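Local coordinates for protein sensory box histidine kinase/response regulator (Burkholderia thailandensis, PDB 3MR0) that probably acts as a phosphorelay sensor kinase of a two-component system, this chain being its PAS sensory domain, at residues D94-Q99 / D121-K126; K73-H78 / G102-N107; A20-W25 / R114-I119. One frame throughout, in Å; residues are numbered along the deposited sequence.

Overall arrangement
The three contacts span a PAS domain built on one antiparallel sheet. Along the chain the segments come as 20-25, 73-78, 94-99, 102-107, 114-119 and 121-126, so contact 2 is nested within the loop closed by contact 3, while contact 1 alternates with both. Contacts 1 and 2 lie at the two ends of strand 95-106, their centres about 25 Å apart. Contact 3 pairs strand 21-25 with strand 112-121, the neighbour of 95-106, its centre about 17 Å from that of contact 1 and 13 Å from that of contact 2. Contact 3 thus joins the two middle strands of the sheet, contact 2 adds helix 65-78, and contact 1 joins the sheet to outgoing helix 123-140.

Contact 1. Residues D94-Q99 / D121-K126; sequences DFRWIQ and DVTDRK. With SO4 (sulfate ion), chain C.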
loop_
_atom_site.group_PDB
_atom_site.type_symbol
_atom_site.label_atom_id
_atom_site.label_comp_id
_atom_site.label_asym_id
_atom_site.label_seq_id
_atom_site.Cartn_x
_atom_site.Cartn_y
_atom_site.Cartn_z
ATOM N N ASP A 94 3.963 0.041 -15.464
ATOM C CA ASP A 94 4.405 1.380 -15.013
ATOM C C ASP A 94 4.261 1.554 -13.492
ATOM O O ASP A 94 3.275 1.114 -12.888
ATOM C CB ASP A 94 3.628 2.493 -15.734
ATOM C CG ASP A 94 4.505 3.322 -16.679
ATOM O OD1 ASP A 94 5.696 3.003 -16.870
ATOM O OD2 ASP A 94 3.991 4.303 -17.243
ATOM N N PHE A 95 5.240 2.203 -12.873
ATOM C CA PHE A 95 5.231 2.326 -11.426
ATOM C C PHE A 95 4.432 3.514 -10.958
ATOM O O PHE A 95 4.484 4.577 -11.559
ATOM C CB PHE A 95 6.659 2.372 -10.877
ATOM C CG PHE A 95 7.349 1.041 -10.919
ATOM C CD1 PHE A 95 8.145 0.690 -11.999
ATOM C CD2 PHE A 95 7.170 0.130 -9.898
ATOM C CE1 PHE A 95 8.769 -0.562 -12.054
ATOM C CE2 PHE A 95 7.779 -1.097 -9.932
ATOM C CZ PHE A 95 8.584 -1.456 -11.022
ATOM N N ARG A 96 3.675 3.319 -9.886
ATOM C CA ARG A 96 3.043 4.425 -9.184
ATOM C C ARG A 96 3.432 4.366 -7.704
ATOM O O ARG A 96 3.793 3.309 -7.191
ATOM C CB ARG A 96 1.513 4.352 -9.312
ATOM C CG ARG A 96 0.977 4.180 -10.738
ATOM C CD ARG A 96 1.044 5.466 -11.605
ATOM N NE ARG A 96 0.159 6.533 -11.123
ATOM C CZ ARG A 96 -0.076 7.686 -11.751
ATOM N NH1 ARG A 96 -0.894 8.578 -11.192
ATOM N NH2 ARG A 96 0.490 7.948 -12.931
ATOM N N TRP A 97 3.353 5.490 -7.007
ATOM C CA TRP A 97 3.534 5.479 -5.570
ATOM C C TRP A 97 2.178 5.311 -4.912
ATOM O O TRP A 97 1.202 5.919 -5.330
ATOM C CB TRP A 97 4.138 6.784 -5.066
ATOM C CG TRP A 97 5.579 6.964 -5.384
ATOM C CD1 TRP A 97 6.113 7.440 -6.548
ATOM C CD2 TRP A 97 6.676 6.704 -4.511
ATOM N NE1 TRP A 97 7.485 7.473 -6.458
ATOM C CE2 TRP A 97 7.855 7.026 -5.212
ATOM C CE3 TRP A 97 6.784 6.209 -3.209
ATOM C CZ2 TRP A 97 9.124 6.886 -4.643
ATOM C CZ3 TRP A 97 8.057 6.069 -2.652
ATOM C CH2 TRP A 97 9.197 6.415 -3.365
ATOM N N ILE A 98 2.132 4.471 -3.887
ATOM C CA ILE A 98 0.970 4.373 -3.017
ATOM C C ILE A 98 1.388 4.625 -1.566
ATOM O O ILE A 98 2.520 4.316 -1.168
ATOM C CB ILE A 98 0.282 2.972 -3.106
ATOM C CG1 ILE A 98 1.282 1.832 -2.837
ATOM C CG2 ILE A 98 -0.414 2.778 -4.438
ATOM C CD1 ILE A 98 0.639 0.434 -2.819
ATOM N N GLN A 99 0.479 5.193 -0.780
ATOM C CA GLN A 99 0.584 5.122 0.679
ATOM C C GLN A 99 -0.282 3.942 1.138
ATOM O O GLN A 99 -1.424 3.814 0.698
ATOM C CB GLN A 99 0.092 6.413 1.334
ATOM C CG GLN A 99 0.030 6.328 2.843
ATOM C CD GLN A 99 -0.614 7.541 3.474
ATOM O OE1 GLN A 99 -1.418 8.223 2.838
ATOM N NE2 GLN A 99 -0.286 7.803 4.735
ATOM N N ASP A 121 -3.275 6.404 -4.121
ATOM C CA ASP A 121 -2.247 6.742 -5.104
ATOM C C ASP A 121 -1.716 8.118 -4.802
ATOM O O ASP A 121 -2.452 9.089 -4.934
ATOM C CB ASP A 121 -2.775 6.719 -6.543
ATOM C CG ASP A 121 -1.650 6.795 -7.564
ATOM O OD1 ASP A 121 -0.848 7.743 -7.508
ATOM O OD2 ASP A 121 -1.529 5.886 -8.407
ATOM N N VAL A 122 -0.450 8.190 -4.388
ATOM C CA VAL A 122 0.199 9.453 -4.015
ATOM C C VAL A 122 1.325 9.836 -4.988
ATOM O O VAL A 122 2.255 10.545 -4.618
ATOM C CB VAL A 122 0.754 9.423 -2.556
ATOM C CG1 VAL A 122 -0.385 9.245 -1.541
ATOM C CG2 VAL A 122 1.838 8.350 -2.397
ATOM N N THR A 123 1.220 9.372 -6.235
ATOM C CA THR A 123 2.280 9.554 -7.205
ATOM C C THR A 123 2.617 11.005 -7.429
ATOM O O THR A 123 3.783 11.374 -7.352
ATOM C CB THR A 123 1.959 8.873 -8.563
ATOM O OG1 THR A 123 1.685 7.488 -8.338
ATOM C CG2 THR A 123 3.139 8.985 -9.515
ATOM N N ASP A 124 1.602 11.822 -7.710
ATOM C CA ASP A 124 1.805 13.242 -8.061
ATOM C C ASP A 124 2.450 14.070 -6.970
ATOM O O ASP A 124 3.260 14.943 -7.258
ATOM C CB ASP A 124 0.499 13.897 -8.517
ATOM C CG ASP A 124 0.187 13.596 -9.955
ATOM O OD1 ASP A 124 1.080 13.050 -10.630
ATOM O OD2 ASP A 124 -0.939 13.899 -10.410
ATOM N N ARG A 125 2.078 13.823 -5.720
ATOM C CA ARG A 125 2.772 14.462 -4.616
ATOM C C ARG A 125 4.229 14.038 -4.596
ATOM O O ARG A 125 5.097 14.874 -4.398
ATOM C CB ARG A 125 2.145 14.148 -3.258
ATOM C CG ARG A 125 3.082 14.538 -2.109
ATOM C CD ARG A 125 2.366 14.665 -0.787
ATOM N NE ARG A 125 1.563 13.484 -0.500
ATOM C CZ ARG A 125 2.026 12.391 0.089
ATOM N NH1 ARG A 125 3.293 12.320 0.467
ATOM N NH2 ARG A 125 1.220 11.370 0.294
ATOM N N LYS A 126 4.496 12.746 -4.807
ATOM C CA LYS A 126 5.872 12.234 -4.747
ATOM C C LYS A 126 6.732 12.794 -5.892
ATOM O O LYS A 126 7.947 13.014 -5.717
ATOM C CB LYS A 126 5.910 10.695 -4.677
ATOM C CG LYS A 126 5.258 10.083 -3.433
ATOM C CD LYS A 126 6.049 10.328 -2.177
ATOM C CE LYS A 126 7.449 9.854 -2.328
ATOM N NZ LYS A 126 8.217 10.111 -1.069
HETATM S S SO4 C . -2.059 13.125 -1.592
HETATM O O1 SO4 C . -1.285 14.356 -1.675
HETATM O O2 SO4 C . -2.340 12.582 -2.910
HETATM O O3 SO4 C . -1.292 12.158 -0.839
HETATM O O4 SO4 C . -3.331 13.335 -0.916
#
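Arg96 and Asp121 form a salt bridge, with NE of Arg96 3.3 Å from OD2 of Asp121 and an almost straight N-H...O angle of 173°. OD2 lies in the guanidinium plane and is met on its syn side, though the planes are turned 58° apart. The arginine chain, bent at chi2 and chi3, crosses Thr123 at about a right angle, with Thr123 CB over one face of the guanidinium, toward its rim. Thr123 OG1 links both segments: it accepts from the backbone N of Trp97 at 2.9 Å and donates to OD1 of Asp121 at 2.7 Å. OD1 also takes the backbone N of Thr123 at 2.9 Å, an Asx turn. Asp121 and Thr123, so bonded, fit the Asp-X-Thr motif often found at the end of PAS domains.

Lys126, bent at chi2, turns again at chi3 (-55°), which sets CE over the indole face of Trp97, 3.7 Å from the six-membered ring centroid; NZ follows at 4.6 Å in a cation-pi contact. Arg125 NE and NH2 bind a sulfate ion, probably from the crystallisation liquor. The motif joins strand 112-121 to helix 123-140, whose first turn rests against strand 95-106, itself flanked by strands 112-121 and 82-89.

Contact 2. Residues K73-H78 / G102-N107; sequences KAHLEH and GQALWN
Leu76 and Ala104 have the nearest pair of CA atoms, 6.8 Å apart, where helix 73-78 runs beside strand 102-106 at 8.9 Å between axes and 31° between directions. Two hydrogen bonds cross here, each pairing a side chain with the other segment's backbone. His75 NE2 accepts from Ala104 N at 2.8 Å, the donor lying in the imidazole plane. ND1 is hydrogen-bonded to Asp80 O, consistent with a proton on ND1 and a lone pair on NE2; the two bonds fix the rotation of the ring. In the other direction Trp106 NE1 donates to Leu76 O at 3.2 Å and 153°, reaching the oxygen from above the carbonyl plane.

Ala104 CB packs among these groups: it lies 3.3 Å from His75 NE2 and 3.6 Å from Leu76 CD2, and sits over one face of the indole toward its rim. Trp106 CZ2 comes over one face of the His75 ring, toward its rim, the rings oblique to each other, and lies 3.4 Å from His75 O. Gln103 NE2 approaches the imidazole edge, 3.5 Å from His75 CE1, while donating to Ala104 O. Trp106 also lines a pocket with a polyether, probably from the crystallisation liquor. In the PAS fold the long helix before the last three strands packs on the sheet; here the last turns of helix 65-78 do so through His75 and Leu76.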
loop_
_atom_site.group_PDB
_atom_site.type_symbol
_atom_site.label_atom_id
_atom_site.label_comp_id
_atom_site.label_asym_id
_atom_site.label_seq_id
_atom_site.Cartn_x
_atom_site.Cartn_y
_atom_site.Cartn_z
ATOM N N LYS A 73 6.718 -6.513 9.170
ATOM C CA LYS A 73 7.247 -7.255 10.310
ATOM C C LYS A 73 7.186 -6.452 11.615
ATOM O O LYS A 73 6.734 -6.941 12.631
ATOM C CB LYS A 73 8.680 -7.660 10.013
ATOM C CG LYS A 73 9.326 -8.491 11.100
ATOM C CD LYS A 73 10.699 -8.944 10.662
ATOM C CE LYS A 73 11.513 -9.495 11.811
ATOM N NZ LYS A 73 12.964 -9.391 11.468
ATOM N N ALA A 74 7.639 -5.210 11.585
ATOM C CA ALA A 74 7.573 -4.366 12.757
ATOM C C ALA A 74 6.129 -4.268 13.265
ATOM O O ALA A 74 5.889 -4.163 14.474
ATOM C CB ALA A 74 8.144 -2.990 12.443
ATOM N N HIS A 75 5.174 -4.301 12.338
ATOM C CA HIS A 75 3.748 -4.267 12.702
ATOM C C HIS A 75 3.296 -5.603 13.265
ATOM O O HIS A 75 2.776 -5.670 14.375
ATOM C CB HIS A 75 2.849 -3.876 11.520
ATOM C CG HIS A 75 1.396 -3.761 11.883
ATOM N ND1 HIS A 75 0.909 -2.754 12.686
ATOM C CD2 HIS A 75 0.333 -4.540 11.575
ATOM C CE1 HIS A 75 -0.393 -2.908 12.847
ATOM N NE2 HIS A 75 -0.768 -3.987 12.183
ATOM N N LEU A 76 3.493 -6.667 12.496
ATOM C CA LEU A 76 2.992 -7.979 12.904
ATOM C C LEU A 76 3.671 -8.520 14.159
ATOM O O LEU A 76 3.119 -9.389 14.824
ATOM C CB LEU A 76 3.088 -9.001 11.773
ATOM C CG LEU A 76 2.223 -8.685 10.561
ATOM C CD1 LEU A 76 2.414 -9.748 9.463
ATOM C CD2 LEU A 76 0.763 -8.539 10.973
ATOM N N GLU A 77 4.858 -8.016 14.479
ATOM C CA GLU A 77 5.585 -8.500 15.643
ATOM C C GLU A 77 5.653 -7.529 16.800
ATOM O O GLU A 77 5.563 -7.935 17.946
ATOM C CB GLU A 77 7.009 -8.882 15.265
ATOM C CG GLU A 77 7.110 -10.149 14.471
ATOM C CD GLU A 77 8.539 -10.436 14.089
ATOM O OE1 GLU A 77 9.433 -9.810 14.685
ATOM O OE2 GLU A 77 8.772 -11.263 13.189
ATOM N N HIS A 78 5.868 -6.253 16.529
ATOM C CA HIS A 78 6.074 -5.328 17.629
ATOM C C HIS A 78 4.854 -4.468 17.790
ATOM O O HIS A 78 4.757 -3.670 18.707
ATOM C CB HIS A 78 7.334 -4.509 17.409
ATOM C CG HIS A 78 8.583 -5.317 17.554
ATOM N ND1 HIS A 78 9.502 -5.469 16.539
ATOM C CD2 HIS A 78 9.047 -6.057 18.588
ATOM C CE1 HIS A 78 10.489 -6.244 16.947
ATOM N NE2 HIS A 78 10.235 -6.619 18.188
ATOM N N GLY A 102 -2.579 0.182 7.579
ATOM C CA GLY A 102 -3.352 -0.970 7.983
ATOM C C GLY A 102 -3.140 -1.367 9.420
ATOM O O GLY A 102 -2.212 -0.906 10.073
ATOM N N GLN A 103 -4.022 -2.243 9.887
ATOM C CA GLN A 103 -4.054 -2.666 11.269
ATOM C C GLN A 103 -4.362 -4.145 11.313
ATOM O O GLN A 103 -5.393 -4.597 10.794
ATOM C CB GLN A 103 -5.119 -1.908 12.049
ATOM C CG GLN A 103 -5.222 -2.358 13.508
ATOM C CD GLN A 103 -3.949 -2.071 14.286
ATOM O OE1 GLN A 103 -3.544 -0.929 14.389
ATOM N NE2 GLN A 103 -3.310 -3.100 14.818
ATOM N N ALA A 104 -3.449 -4.884 11.938
ATOM C CA ALA A 104 -3.576 -6.316 12.124
ATOM C C ALA A 104 -4.421 -6.657 13.365
ATOM O O ALA A 104 -4.626 -5.818 14.239
ATOM C CB ALA A 104 -2.191 -6.926 12.242
ATOM N N LEU A 105 -4.900 -7.894 13.424
ATOM C CA LEU A 105 -5.601 -8.418 14.585
ATOM C C LEU A 105 -4.868 -9.665 15.004
ATOM O O LEU A 105 -4.555 -10.503 14.159
ATOM C CB LEU A 105 -7.049 -8.761 14.227
ATOM C CG LEU A 105 -7.931 -7.570 13.876
ATOM C CD1 LEU A 105 -8.964 -7.991 12.872
ATOM C CD2 LEU A 105 -8.580 -6.969 15.109
ATOM N N TRP A 106 -4.595 -9.780 16.304
ATOM C CA TRP A 106 -3.871 -10.921 16.873
ATOM C C TRP A 106 -4.736 -11.730 17.815
ATOM O O TRP A 106 -5.593 -11.183 18.512
ATOM C CB TRP A 106 -2.675 -10.436 17.682
ATOM C CG TRP A 106 -1.704 -9.659 16.907
ATOM C CD1 TRP A 106 -0.609 -10.140 16.231
ATOM C CD2 TRP A 106 -1.707 -8.246 16.720
ATOM N NE1 TRP A 106 0.065 -9.100 15.633
ATOM C CE2 TRP A 106 -0.591 -7.927 15.911
ATOM C CE3 TRP A 106 -2.540 -7.207 17.164
ATOM C CZ2 TRP A 106 -0.292 -6.613 15.534
ATOM C CZ3 TRP A 106 -2.243 -5.896 16.764
ATOM C CH2 TRP A 106 -1.134 -5.619 15.970
ATOM N N ASN A 107 -4.495 -13.033 17.851
ATOM C CA ASN A 107 -5.177 -13.880 18.814
ATOM C C ASN A 107 -4.464 -13.760 20.168
ATOM O O ASN A 107 -3.551 -12.949 20.312
ATOM C CB ASN A 107 -5.301 -15.318 18.298
ATOM C CG ASN A 107 -3.989 -16.052 18.277
ATOM O OD1 ASN A 107 -2.990 -15.568 18.782
ATOM N ND2 ASN A 107 -3.988 -17.244 17.707
#

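Contact 3. Residues A20-W25 / R114-I119; sequences AGLWDW and RMVGWI
Asp24 and Arg114 form a salt bridge in which Arg114 NH2 lies 3.1 Å from Asp24 OD2, approaching from above the carboxylate plane by 46°. Arg114, extended from CG to NE, adds a weak bond from NE to Asp24 OD1 at 3.3 Å. Among the backbone bonds the pair Trp23 and Gly117 is regular, with Trp23 N to Gly117 O at 2.8 Å and Gly117 N to Trp23 O at 3.0 Å. Gly21 and Ile119 make a second hydrogen-bonded pair. Trp25 N also bonds to Met115 O, but the return bond is weak.

The segments are thus antiparallel neighbours, their axes at 154°. They are the first and last strands of the PAS sheet in chain order, yet adjacent at its middle, so residues far apart in sequence are joined there.

Trp23 CG lies between the backbone N and carbonyl carbon (chi1 57°), and the indole beyond it lies over Gly117 of the partner strand. Gly117 has no side chain, and its CA sits 4.0 Å from the centroid of the Trp23 five-membered ring, over the face. Trp23 NE1 reaches Trp118 O in a weak bond. Selenomethionine Met115 is extended, and its SE makes Met-aromatic contacts, at the edge of Trp23, 3.9 Å from CH2, and obliquely with Trp25, 3.9 Å from CE3. Trp23 and Trp25 line a pocket whose bound polyether probably came from the crystallisation liquor, so no natural ligand is implied. On the other face, with Asp24 and Val116, Leu22 and Trp118 both touch Val15 of helix 11-17.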
loop_
_atom_site.group_PDB
_atom_site.type_symbol
_atom_site.label_atom_id
_atom_site.label_comp_id
_atom_site.label_asym_id
_atom_site.label_seq_id
_atom_site.Cartn_x
_atom_site.Cartn_y
_atom_site.Cartn_z
ATOM N N ALA A 20 -9.717 5.814 -2.384
ATOM C CA ALA A 20 -8.841 4.827 -1.771
ATOM C C ALA A 20 -9.279 3.414 -2.147
ATOM O O ALA A 20 -10.441 3.198 -2.506
ATOM C CB ALA A 20 -8.815 5.004 -0.263
ATOM N N GLY A 21 -8.343 2.466 -2.098
ATOM C CA GLY A 21 -8.662 1.058 -2.249
ATOM C C GLY A 21 -8.551 0.293 -0.939
ATOM O O GLY A 21 -7.547 0.367 -0.226
ATOM N N LEU A 22 -9.593 -0.457 -0.618
ATOM C CA LEU A 22 -9.635 -1.224 0.623
ATOM C C LEU A 22 -8.977 -2.582 0.425
ATOM O O LEU A 22 -9.118 -3.183 -0.630
ATOM C CB LEU A 22 -11.095 -1.367 1.088
ATOM C CG LEU A 22 -11.563 -2.546 1.944
ATOM C CD1 LEU A 22 -11.405 -2.268 3.432
ATOM C CD2 LEU A 22 -13.014 -2.853 1.624
ATOM N N TRP A 23 -8.244 -3.046 1.427
ATOM C CA TRP A 23 -7.679 -4.393 1.402
ATOM C C TRP A 23 -7.887 -5.158 2.730
ATOM O O TRP A 23 -7.931 -4.561 3.797
ATOM C CB TRP A 23 -6.211 -4.387 0.931
ATOM C CG TRP A 23 -5.236 -3.522 1.711
ATOM C CD1 TRP A 23 -4.851 -2.249 1.415
ATOM C CD2 TRP A 23 -4.490 -3.904 2.878
ATOM N NE1 TRP A 23 -3.928 -1.811 2.326
ATOM C CE2 TRP A 23 -3.694 -2.803 3.241
ATOM C CE3 TRP A 23 -4.428 -5.073 3.658
ATOM C CZ2 TRP A 23 -2.847 -2.829 4.340
ATOM C CZ3 TRP A 23 -3.592 -5.096 4.747
ATOM C CH2 TRP A 23 -2.809 -3.984 5.079
ATOM N N ASP A 24 -8.059 -6.471 2.646
ATOM C CA ASP A 24 -8.302 -7.308 3.832
ATOM C C ASP A 24 -7.483 -8.579 3.693
ATOM O O ASP A 24 -7.762 -9.413 2.834
ATOM C CB ASP A 24 -9.792 -7.641 3.941
ATOM C CG ASP A 24 -10.134 -8.565 5.128
ATOM O OD1 ASP A 24 -9.248 -9.020 5.862
ATOM O OD2 ASP A 24 -11.334 -8.833 5.329
ATOM N N TRP A 25 -6.483 -8.733 4.550
ATOM C CA TRP A 25 -5.425 -9.705 4.331
ATOM C C TRP A 25 -5.277 -10.751 5.443
ATOM O O TRP A 25 -5.295 -10.424 6.629
ATOM C CB TRP A 25 -4.133 -8.928 4.153
ATOM C CG TRP A 25 -2.915 -9.713 3.901
ATOM C CD1 TRP A 25 -2.628 -10.469 2.800
ATOM C CD2 TRP A 25 -1.771 -9.770 4.747
ATOM N NE1 TRP A 25 -1.380 -11.007 2.922
ATOM C CE2 TRP A 25 -0.829 -10.595 4.114
ATOM C CE3 TRP A 25 -1.456 -9.215 5.995
ATOM C CZ2 TRP A 25 0.414 -10.878 4.683
ATOM C CZ3 TRP A 25 -0.235 -9.490 6.558
ATOM C CH2 TRP A 25 0.691 -10.311 5.907
ATOM N N ARG A 114 -5.654 -11.573 10.964
ATOM C CA ARG A 114 -6.283 -10.684 9.995
ATOM C C ARG A 114 -5.531 -9.375 9.977
ATOM O O ARG A 114 -4.841 -9.068 10.918
ATOM C CB ARG A 114 -7.758 -10.442 10.369
ATOM C CG ARG A 114 -8.590 -9.723 9.322
ATOM C CD ARG A 114 -10.001 -9.526 9.801
ATOM N NE ARG A 114 -10.846 -8.932 8.771
ATOM C CZ ARG A 114 -12.144 -8.688 8.921
ATOM N NH1 ARG A 114 -12.751 -8.986 10.060
ATOM N NH2 ARG A 114 -12.837 -8.148 7.933
HETATM N N MSE A 115 -5.660 -8.620 8.889
HETATM C CA MSE A 115 -5.145 -7.242 8.811
HETATM C C MSE A 115 -5.951 -6.445 7.750
HETATM O O MSE A 115 -6.120 -6.890 6.614
HETATM C CB MSE A 115 -3.638 -7.244 8.509
HETATM C CG MSE A 115 -2.979 -5.882 8.654
HETATM SE SE MSE A 115 -1.123 -5.871 8.025
HETATM C CE MSE A 115 -0.651 -4.018 8.405
ATOM N N VAL A 116 -6.449 -5.275 8.131
ATOM C CA VAL A 116 -7.289 -4.497 7.227
ATOM C C VAL A 116 -6.708 -3.118 7.003
ATOM O O VAL A 116 -6.206 -2.497 7.932
ATOM C CB VAL A 116 -8.707 -4.330 7.770
ATOM C CG1 VAL A 116 -9.577 -3.653 6.727
ATOM C CG2 VAL A 116 -9.285 -5.678 8.149
ATOM N N GLY A 117 -6.788 -2.628 5.775
ATOM C CA GLY A 117 -6.252 -1.323 5.479
ATOM C C GLY A 117 -6.644 -0.808 4.121
ATOM O O GLY A 117 -7.554 -1.305 3.471
ATOM N N TRP A 118 -5.946 0.226 3.693
ATOM C CA TRP A 118 -6.246 0.860 2.430
ATOM C C TRP A 118 -4.978 1.242 1.678
ATOM O O TRP A 118 -3.870 1.185 2.214
ATOM C CB TRP A 118 -7.121 2.095 2.655
ATOM C CG TRP A 118 -6.664 3.064 3.755
ATOM C CD1 TRP A 118 -7.165 3.146 5.029
ATOM C CD2 TRP A 118 -5.670 4.102 3.660
ATOM N NE1 TRP A 118 -6.541 4.139 5.724
ATOM C CE2 TRP A 118 -5.616 4.746 4.913
ATOM C CE3 TRP A 118 -4.804 4.538 2.643
ATOM C CZ2 TRP A 118 -4.742 5.795 5.180
ATOM C CZ3 TRP A 118 -3.929 5.582 2.906
ATOM C CH2 TRP A 118 -3.906 6.200 4.166
ATOM N N ILE A 119 -5.145 1.628 0.429
ATOM C CA ILE A 119 -4.075 2.244 -0.311
ATOM C C ILE A 119 -4.615 3.515 -0.975
ATOM O O ILE A 119 -5.793 3.598 -1.307
ATOM C CB ILE A 119 -3.460 1.287 -1.368
ATOM C CG1 ILE A 119 -4.509 0.836 -2.397
ATOM C CG2 ILE A 119 -2.795 0.103 -0.688
ATOM C CD1 ILE A 119 -3.919 0.141 -3.614
#